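Local coordinates for protein putative alpha KG dependent 2,4-D dioxygenase (Burkholderia xenovorans, PDB 5J92) that binds an Fe(II) ion and probably catalyses 2-oxoglutarate-dependent oxidations, as other members of the TfdA dioxygenase family do, at residues 23-28 with 52-57. Numbering follows the deposited sequence.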
loop_
_atom_site.group_PDB
_atom_site.type_symbol
_atom_site.label_atom_id
_atom_site.label_comp_id
_atom_site.label_asym_id
_atom_site.label_seq_id
_atom_site.Cartn_x
_atom_site.Cartn_y
_atom_site.Cartn_z
ATOM N N ARG A 23 25.031 -13.530 0.074
ATOM C CA ARG A 23 25.428 -14.680 0.868
ATOM C C ARG A 23 26.901 -14.580 1.241
ATOM O O ARG A 23 27.730 -14.057 0.482
ATOM C CB ARG A 23 25.179 -15.985 0.102
ATOM C CG ARG A 23 23.695 -16.372 0.045
ATOM C CD ARG A 23 23.447 -17.714 -0.654
ATOM N NE ARG A 23 22.054 -18.137 -0.486
ATOM C CZ ARG A 23 21.031 -17.662 -1.188
ATOM N NH1 ARG A 23 21.241 -16.758 -2.145
ATOM N NH2 ARG A 23 19.801 -18.102 -0.951
ATOM N N ILE A 24 27.220 -15.075 2.430
ATOM C CA ILE A 24 28.589 -15.134 2.904
ATOM C C ILE A 24 28.866 -16.596 3.194
ATOM O O ILE A 24 28.276 -17.179 4.110
ATOM C CB ILE A 24 28.808 -14.265 4.145
ATOM C CG1 ILE A 24 28.675 -12.796 3.744
ATOM C CG2 ILE A 24 30.183 -14.527 4.710
ATOM C CD1 ILE A 24 28.687 -11.861 4.893
ATOM N N HIS A 25 29.707 -17.198 2.374
ATOM C CA HIS A 25 30.007 -18.612 2.455
ATOM C C HIS A 25 31.237 -18.819 3.312
ATOM O O HIS A 25 31.981 -17.885 3.602
ATOM C CB HIS A 25 30.261 -19.195 1.061
ATOM C CG HIS A 25 29.130 -18.997 0.110
ATOM N ND1 HIS A 25 27.970 -19.742 0.168
ATOM C CD2 HIS A 25 28.992 -18.162 -0.946
ATOM C CE1 HIS A 25 27.154 -19.353 -0.797
ATOM N NE2 HIS A 25 27.751 -18.395 -1.486
ATOM N N GLY A 26 31.450 -20.070 3.710
ATOM C CA GLY A 26 32.712 -20.468 4.294
ATOM C C GLY A 26 32.889 -20.134 5.755
ATOM O O GLY A 26 34.014 -20.237 6.258
ATOM N N LEU A 27 31.822 -19.748 6.447
ATOM C CA LEU A 27 31.855 -19.449 7.872
ATOM C C LEU A 27 31.177 -20.563 8.658
ATOM O O LEU A 27 30.147 -21.104 8.229
ATOM C CB LEU A 27 31.154 -18.119 8.161
ATOM C CG LEU A 27 31.841 -16.880 7.587
ATOM C CD1 LEU A 27 31.196 -15.625 8.174
ATOM C CD2 LEU A 27 33.336 -16.889 7.840
ATOM N N ASP A 28 31.776 -20.922 9.793
ATOM C CA ASP A 28 31.181 -21.836 10.764
ATOM C C ASP A 28 30.827 -21.010 11.997
ATOM O O ASP A 28 31.670 -20.800 12.872
ATOM C CB ASP A 28 32.129 -22.981 11.098
ATOM C CG ASP A 28 31.589 -23.902 12.188
ATOM O OD1 ASP A 28 30.404 -23.773 12.583
ATOM O OD2 ASP A 28 32.362 -24.779 12.636
ATOM N N ILE A 52 23.214 -13.277 4.285
ATOM C CA ILE A 52 22.678 -14.631 4.396
ATOM C C ILE A 52 23.851 -15.569 4.629
ATOM O O ILE A 52 24.758 -15.655 3.788
ATOM C CB ILE A 52 21.925 -15.043 3.121
ATOM C CG1 ILE A 52 20.809 -14.051 2.822
ATOM C CG2 ILE A 52 21.438 -16.473 3.231
ATOM C CD1 ILE A 52 20.661 -13.784 1.339
ATOM N N PHE A 53 23.830 -16.283 5.747
ATOM C CA PHE A 53 24.850 -17.291 6.024
ATOM C C PHE A 53 24.209 -18.667 5.867
ATOM O O PHE A 53 23.430 -19.095 6.735
ATOM C CB PHE A 53 25.428 -17.108 7.433
ATOM C CG PHE A 53 25.945 -15.714 7.701
ATOM C CD1 PHE A 53 25.090 -14.714 8.158
ATOM C CD2 PHE A 53 27.282 -15.402 7.506
ATOM C CE1 PHE A 53 25.553 -13.432 8.405
ATOM C CE2 PHE A 53 27.760 -14.124 7.759
ATOM C CZ PHE A 53 26.899 -13.140 8.211
ATOM N N PRO A 54 24.459 -19.374 4.769
ATOM C CA PRO A 54 23.766 -20.649 4.542
ATOM C C PRO A 54 24.202 -21.731 5.518
ATOM O O PRO A 54 25.329 -21.735 6.019
ATOM C CB PRO A 54 24.166 -21.026 3.104
ATOM C CG PRO A 54 24.636 -19.736 2.466
ATOM C CD PRO A 54 25.270 -18.959 3.610
ATOM N N ARG A 55 23.282 -22.658 5.782
ATOM C CA ARG A 55 23.592 -23.949 6.408
ATOM C C ARG A 55 24.327 -23.782 7.744
ATOM O O ARG A 55 25.401 -24.344 7.978
ATOM C CB ARG A 55 24.383 -24.832 5.429
ATOM C CG ARG A 55 23.589 -25.165 4.162
ATOM C CD ARG A 55 24.432 -25.780 3.030
ATOM N NE ARG A 55 25.156 -24.772 2.246
ATOM C CZ ARG A 55 24.656 -24.108 1.197
ATOM N NH1 ARG A 55 25.401 -23.206 0.555
ATOM N NH2 ARG A 55 23.413 -24.338 0.788
ATOM N N GLN A 56 23.716 -23.008 8.640
ATOM C CA GLN A 56 24.266 -22.761 9.970
ATOM C C GLN A 56 23.465 -23.600 10.966
ATOM O O GLN A 56 22.420 -23.173 11.462
ATOM C CB GLN A 56 24.219 -21.278 10.318
ATOM C CG GLN A 56 25.109 -20.401 9.455
ATOM C CD GLN A 56 26.562 -20.802 9.524
ATOM O OE1 GLN A 56 27.080 -21.132 10.592
ATOM N NE2 GLN A 56 27.227 -20.793 8.375
ATOM N N TYR A 57 23.974 -24.791 11.271
ATOM C CA TYR A 57 23.325 -25.686 12.231
ATOM C C TYR A 57 23.823 -25.364 13.641
ATOM O O TYR A 57 24.588 -26.107 14.259
ATOM C CB TYR A 57 23.583 -27.143 11.854
ATOM C CG TYR A 57 22.760 -27.608 10.672
ATOM C CD1 TYR A 57 23.168 -27.335 9.366
ATOM C CD2 TYR A 57 21.571 -28.306 10.854
ATOM C CE1 TYR A 57 22.413 -27.747 8.279
ATOM C CE2 TYR A 57 20.811 -28.725 9.767
ATOM C CZ TYR A 57 21.237 -28.439 8.486
ATOM O OH TYR A 57 20.488 -28.845 7.403
HETATM O O HOH W 1 27.634 -21.799 1.926
HETATM O O HOH W 2 28.101 -23.728 10.780
#
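Pro54 CB rests 3.5 Å over one face of the Arg55 guanidinium, displaced from its centre, while the ring of His25 meets a water in its plane at the ND1 edge. That water lies 2.7 Å from His25 ND1 and accepts from Arg55 NH1, bridging the imidazole and the guanidinium; Glu14 takes the other ring nitrogen, NE2. At the Arg23 guanidinium, Pro54 CG sits at the edge, and the extended aliphatic chain leading to it slants across Ile52, Arg23 CG lying 3.8 Å from Ile52 CB. Phe53 runs alongside Ile24, and Phe53 CE2 is 3.8 Å from Leu27 CD1. Between these two sets of side chains the strands run parallel, paired at Arg23 and Ile52: Ile24 N donates to Ile52 O over 2.9 Å, nearly straight and in the carbonyl plane. Pro54, which has no N-H to offer, follows the last strand residue and brings its CD to 3.5 Å from Ile24 O. Past the strands, Gln56, bent at chi2 (-59°), sends NE2 to Leu27 O at 2.9 Å, from above the carbonyl plane, with a weak second bond to Pro54 O, and OE1 takes the N-H of Leu29 and a water shared with Asp28 OD1, itself bonded to Ser30 OG. The strands belong to a beta-alpha-beta crossover through helix 35-47, whose Ile41 touches both Leu27 and Phe53, the ring of which also meets Phe66 edge-to-face. The chemistry thus divides in two: a backbone bond with apolar cover joins the strands, and beyond them the buried Gln56 carboxamide, donating and accepting, links the diverging loops, while a water joins His25 to Arg55.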